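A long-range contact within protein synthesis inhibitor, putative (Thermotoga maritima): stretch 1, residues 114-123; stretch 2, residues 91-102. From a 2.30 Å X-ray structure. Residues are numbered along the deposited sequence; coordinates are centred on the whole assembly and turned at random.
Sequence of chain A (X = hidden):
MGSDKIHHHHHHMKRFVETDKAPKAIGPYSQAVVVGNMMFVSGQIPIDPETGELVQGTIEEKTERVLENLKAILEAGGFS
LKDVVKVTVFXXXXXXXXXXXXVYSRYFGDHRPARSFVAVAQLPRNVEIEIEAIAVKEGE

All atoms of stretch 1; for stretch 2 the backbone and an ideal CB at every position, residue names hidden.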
# COMPACT_ATOMS: atom_id res chain seq x y z
N ALA A 114 -12.16 2.36 -2.76
CA ALA A 114 -11.68 2.09 -1.41
C ALA A 114 -10.50 3.04 -1.17
O ALA A 114 -9.85 3.44 -2.13
CB ALA A 114 -11.24 0.65 -1.27
N ARG A 115 -10.25 3.40 0.09
CA ARG A 115 -9.18 4.35 0.38
C ARG A 115 -8.58 4.25 1.79
O ARG A 115 -9.23 3.82 2.73
CB ARG A 115 -9.73 5.76 0.19
CG ARG A 115 -8.70 6.87 0.23
CD ARG A 115 -9.33 8.24 0.06
NE ARG A 115 -10.13 8.64 1.22
CZ ARG A 115 -10.70 9.83 1.38
NH1 ARG A 115 -10.56 10.79 0.47
NH2 ARG A 115 -11.42 10.08 2.48
N SER A 116 -7.30 4.63 1.88
CA SER A 116 -6.57 4.82 3.14
C SER A 116 -5.92 6.20 3.03
O SER A 116 -5.41 6.56 1.98
CB SER A 116 -5.50 3.76 3.39
OG SER A 116 -6.07 2.55 3.86
N PHE A 117 -5.98 6.96 4.12
CA PHE A 117 -5.46 8.31 4.18
C PHE A 117 -4.57 8.30 5.42
O PHE A 117 -5.09 8.16 6.54
CB PHE A 117 -6.63 9.27 4.33
CG PHE A 117 -6.33 10.70 3.93
CD1 PHE A 117 -5.38 11.45 4.59
CD2 PHE A 117 -7.09 11.31 2.94
CE1 PHE A 117 -5.14 12.77 4.24
CE2 PHE A 117 -6.86 12.62 2.59
CZ PHE A 117 -5.90 13.35 3.24
N VAL A 118 -3.26 8.43 5.23
CA VAL A 118 -2.28 8.41 6.33
C VAL A 118 -1.31 9.58 6.21
O VAL A 118 -1.06 10.07 5.11
CB VAL A 118 -1.49 7.07 6.41
CG1 VAL A 118 -2.44 5.93 6.66
CG2 VAL A 118 -0.66 6.81 5.14
N ALA A 119 -0.76 10.01 7.35
CA ALA A 119 0.20 11.11 7.39
C ALA A 119 1.57 10.56 7.75
O ALA A 119 1.77 10.06 8.87
CB ALA A 119 -0.22 12.18 8.37
N VAL A 120 2.50 10.63 6.80
CA VAL A 120 3.88 10.15 6.98
C VAL A 120 4.79 11.29 7.43
O VAL A 120 4.34 12.44 7.57
CB VAL A 120 4.43 9.44 5.70
CG1 VAL A 120 3.52 8.29 5.30
CG2 VAL A 120 4.64 10.42 4.53
N ALA A 121 6.06 10.98 7.67
CA ALA A 121 7.04 11.96 8.14
C ALA A 121 7.56 12.89 7.04
O ALA A 121 7.77 14.07 7.30
CB ALA A 121 8.21 11.25 8.79
N GLN A 122 7.77 12.35 5.84
CA GLN A 122 8.35 13.12 4.73
C GLN A 122 8.05 12.45 3.40
O GLN A 122 7.95 11.22 3.32
CB GLN A 122 9.87 13.21 4.98
CG GLN A 122 10.71 13.93 3.94
CD GLN A 122 12.17 14.04 4.39
OE1 GLN A 122 12.69 13.18 5.11
NE2 GLN A 122 12.83 15.12 3.97
N LEU A 123 7.87 13.28 2.36
CA LEU A 123 7.56 12.82 1.00
C LEU A 123 8.65 13.28 0.01
O LEU A 123 9.48 14.12 0.37
CB LEU A 123 6.17 13.34 0.59
CG LEU A 123 4.94 12.74 1.30
CD1 LEU A 123 3.68 13.55 1.01
CD2 LEU A 123 4.72 11.28 0.90
N UNK A 91 0.20 12.10 3.26
CA UNK A 91 0.36 13.53 3.54
C UNK A 91 1.39 13.73 4.64
O UNK A 91 1.89 12.76 5.20
CB UNK A 91 -0.98 14.16 3.94
N UNK A 92 1.75 14.97 4.91
CA UNK A 92 2.66 15.29 6.02
C UNK A 92 1.87 15.75 7.24
O UNK A 92 2.43 15.87 8.33
CB UNK A 92 3.66 16.37 5.60
N UNK A 93 0.56 15.97 7.08
CA UNK A 93 -0.30 16.42 8.16
C UNK A 93 -1.76 16.09 7.92
O UNK A 93 -2.27 16.31 6.82
CB UNK A 93 -0.14 17.93 8.36
N UNK A 94 -2.44 15.62 8.96
CA UNK A 94 -3.88 15.34 8.88
C UNK A 94 -4.75 16.61 8.84
O UNK A 94 -5.94 16.51 8.48
CB UNK A 94 -4.30 14.48 10.07
N UNK A 95 -4.16 17.76 9.17
CA UNK A 95 -4.83 19.07 9.06
C UNK A 95 -5.39 19.32 7.65
O UNK A 95 -6.33 20.09 7.49
CB UNK A 95 -3.85 20.19 9.43
N UNK A 96 -4.79 18.68 6.65
CA UNK A 96 -5.21 18.78 5.25
C UNK A 96 -6.37 17.85 4.83
O UNK A 96 -6.82 17.94 3.69
CB UNK A 96 -4.00 18.49 4.36
N UNK A 97 -6.83 16.98 5.73
CA UNK A 97 -7.88 16.00 5.43
C UNK A 97 -9.13 16.57 4.77
O UNK A 97 -9.49 16.16 3.66
CB UNK A 97 -8.29 15.30 6.72
N UNK A 98 -9.77 17.53 5.44
CA UNK A 98 -11.01 18.15 4.96
C UNK A 98 -10.87 18.76 3.56
O UNK A 98 -11.67 18.45 2.66
CB UNK A 98 -11.46 19.23 5.94
N UNK A 99 -9.85 19.59 3.38
CA UNK A 99 -9.58 20.26 2.10
C UNK A 99 -9.14 19.32 0.98
O UNK A 99 -9.47 19.55 -0.18
CB UNK A 99 -8.50 21.33 2.30
N UNK A 100 -8.37 18.28 1.31
CA UNK A 100 -7.95 17.28 0.33
C UNK A 100 -9.19 16.52 -0.14
O UNK A 100 -9.36 16.31 -1.34
CB UNK A 100 -6.91 16.33 0.92
N UNK A 101 -10.05 16.11 0.80
CA UNK A 101 -11.29 15.42 0.49
C UNK A 101 -12.21 16.23 -0.42
O UNK A 101 -12.89 15.67 -1.27
CB UNK A 101 -12.02 15.07 1.79
N UNK A 102 -12.21 17.55 -0.21
CA UNK A 102 -13.03 18.49 -0.98
C UNK A 102 -12.67 18.41 -2.47
O UNK A 102 -13.54 18.28 -3.32
CB UNK A 102 -12.84 19.92 -0.46

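Position 91 runs alongside the end of the strand of stretch 1 in parallel register with Ala 119. Its backbone is extended, its N donates to Val 118 O (3.0 Å), and its O accepts from Val 120 N (2.7 Å). The ideal CB lies 4.4 Å from Phe 117 CE1 and emerges on the same sheet face as Ala 119, so a small or beta-branched side chain would suit. The residue is Thr 91. Its CG2 lies 3.7 Å from Phe 117 CE1, while its OG1 makes a weak hydrogen bond to the O of position 93 (3.3 Å).

At position 92 the CB points away, and the nearest atom of stretch 1 is Val 120 O, 4.4 Å from it; many side chains, polar or small, would fit. Thr 92 occupies it, with CG2 4.4 Å from Leu 123 CD1. Water 1 lies 2.8 Å from Thr 92 O and 2.8 Å from Val 120 O, within hydrogen-bonding reach of both, and bridges the two stretches just past the strand pairing.

Position 93 also points away, with no atom of stretch 1 near its CB, and sits just before the chain turns; a short polar side chain such as Ser, Thr, Asp or Asn could accept from a backbone N just ahead. Ser 93 OG accepts from the N of position 95 (3.1 Å).

From position 94 the CB leaves sideways, 5.0 Å from Ala 119 CB, and the Phe 117 ring lies beyond. A long, flexible apolar chain, Met above all, could reach the strand; a shorter one such as Leu would cover less of it. Met 94 does so: its CE comes within 3.3 Å of Phe 117 O and 3.9 Å of Ala 119 CB, and its SD is 3.8 Å from Phe 117 CD1.

Positions 95 and 96 find nothing of stretch 1 near their CB atoms, so the contact sets little limit. They are Asp 95 and Tyr 96, the latter's ring leading away.

Position 97 lies in a helical segment, its CB 4.7 Å from Phe 117 CZ; an aromatic or large aliphatic chain would cover that ring. Phe 97 turns its edge to the face of Phe 117, the ring centroids 5.0 Å apart and the planes at 66°.

Position 98 points its CB away, and 99 and 102 are out of reach of stretch 1, so almost any helix-compatible side chain would do; they hold Gln 98, Arg 99 and Glu 102.

Position 100 points its CB toward Phe 117 CZ, only 3.9 Å away, favouring a compact apolar residue. Val 100 sets CG1 against the ring edge, 3.6 Å from Phe 117 CE2.

At position 101 the CB is 4.7 Å from Arg 115 NH1, a donor inviting Asn, Asp or Gln. Asn 101 OD1 accepts a weak hydrogen bond from Arg 115 NH1 (3.2 Å).

Stretch 2, residues 91-102: TTSMDYFQRVNE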
# COMPACT_ATOMS: atom_id res chain seq x y z
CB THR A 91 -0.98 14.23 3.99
OG1 THR A 91 -1.52 13.57 5.14
CG2 THR A 91 -1.99 14.19 2.88
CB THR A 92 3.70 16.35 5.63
OG1 THR A 92 3.05 17.45 4.97
CG2 THR A 92 4.73 15.74 4.70
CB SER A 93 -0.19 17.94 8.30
OG SER A 93 -1.09 18.41 9.29
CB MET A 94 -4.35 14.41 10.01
CG MET A 94 -3.98 12.97 9.77
SD MET A 94 -4.71 12.32 8.27
CE MET A 94 -3.85 10.81 8.16
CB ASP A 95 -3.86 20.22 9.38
CG ASP A 95 -3.39 20.21 10.80
OD1 ASP A 95 -3.92 19.41 11.58
OD2 ASP A 95 -2.48 21.00 11.13
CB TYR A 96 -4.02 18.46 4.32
CG TYR A 96 -2.75 19.26 4.60
CD1 TYR A 96 -2.80 20.63 4.83
CD2 TYR A 96 -1.50 18.64 4.59
CE1 TYR A 96 -1.64 21.37 5.09
CE2 TYR A 96 -0.33 19.38 4.84
CZ TYR A 96 -0.42 20.74 5.08
OH TYR A 96 0.71 21.47 5.33
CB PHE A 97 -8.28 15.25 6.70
CG PHE A 97 -9.25 14.11 6.48
CD1 PHE A 97 -8.81 12.89 5.98
CD2 PHE A 97 -10.60 14.25 6.80
CE1 PHE A 97 -9.68 11.83 5.79
CE2 PHE A 97 -11.48 13.20 6.61
CZ PHE A 97 -11.02 11.98 6.11
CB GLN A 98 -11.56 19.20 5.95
CG GLN A 98 -12.40 18.64 7.14
CD GLN A 98 -11.63 17.73 8.12
OE1 GLN A 98 -10.42 17.88 8.33
NE2 GLN A 98 -12.36 16.80 8.74
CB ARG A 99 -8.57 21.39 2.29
CG ARG A 99 -9.14 22.57 3.08
CD ARG A 99 -8.05 23.58 3.45
NE ARG A 99 -7.12 23.03 4.44
CZ ARG A 99 -5.91 23.53 4.72
NH1 ARG A 99 -5.44 24.61 4.12
NH2 ARG A 99 -5.16 22.93 5.63
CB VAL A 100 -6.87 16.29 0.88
CG1 VAL A 100 -6.69 15.06 -0.05
CG2 VAL A 100 -5.53 17.00 1.08
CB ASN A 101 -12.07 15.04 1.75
CG ASN A 101 -11.45 13.89 2.52
OD1 ASN A 101 -10.34 13.44 2.23
ND2 ASN A 101 -12.17 13.40 3.52
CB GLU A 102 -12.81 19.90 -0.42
CG GLU A 102 -13.68 21.02 -0.96
CD GLU A 102 -13.47 22.34 -0.22
OE1 GLU A 102 -12.49 22.46 0.56
OE2 GLU A 102 -14.28 23.27 -0.41
O HOH W 1 4.98 14.83 8.85
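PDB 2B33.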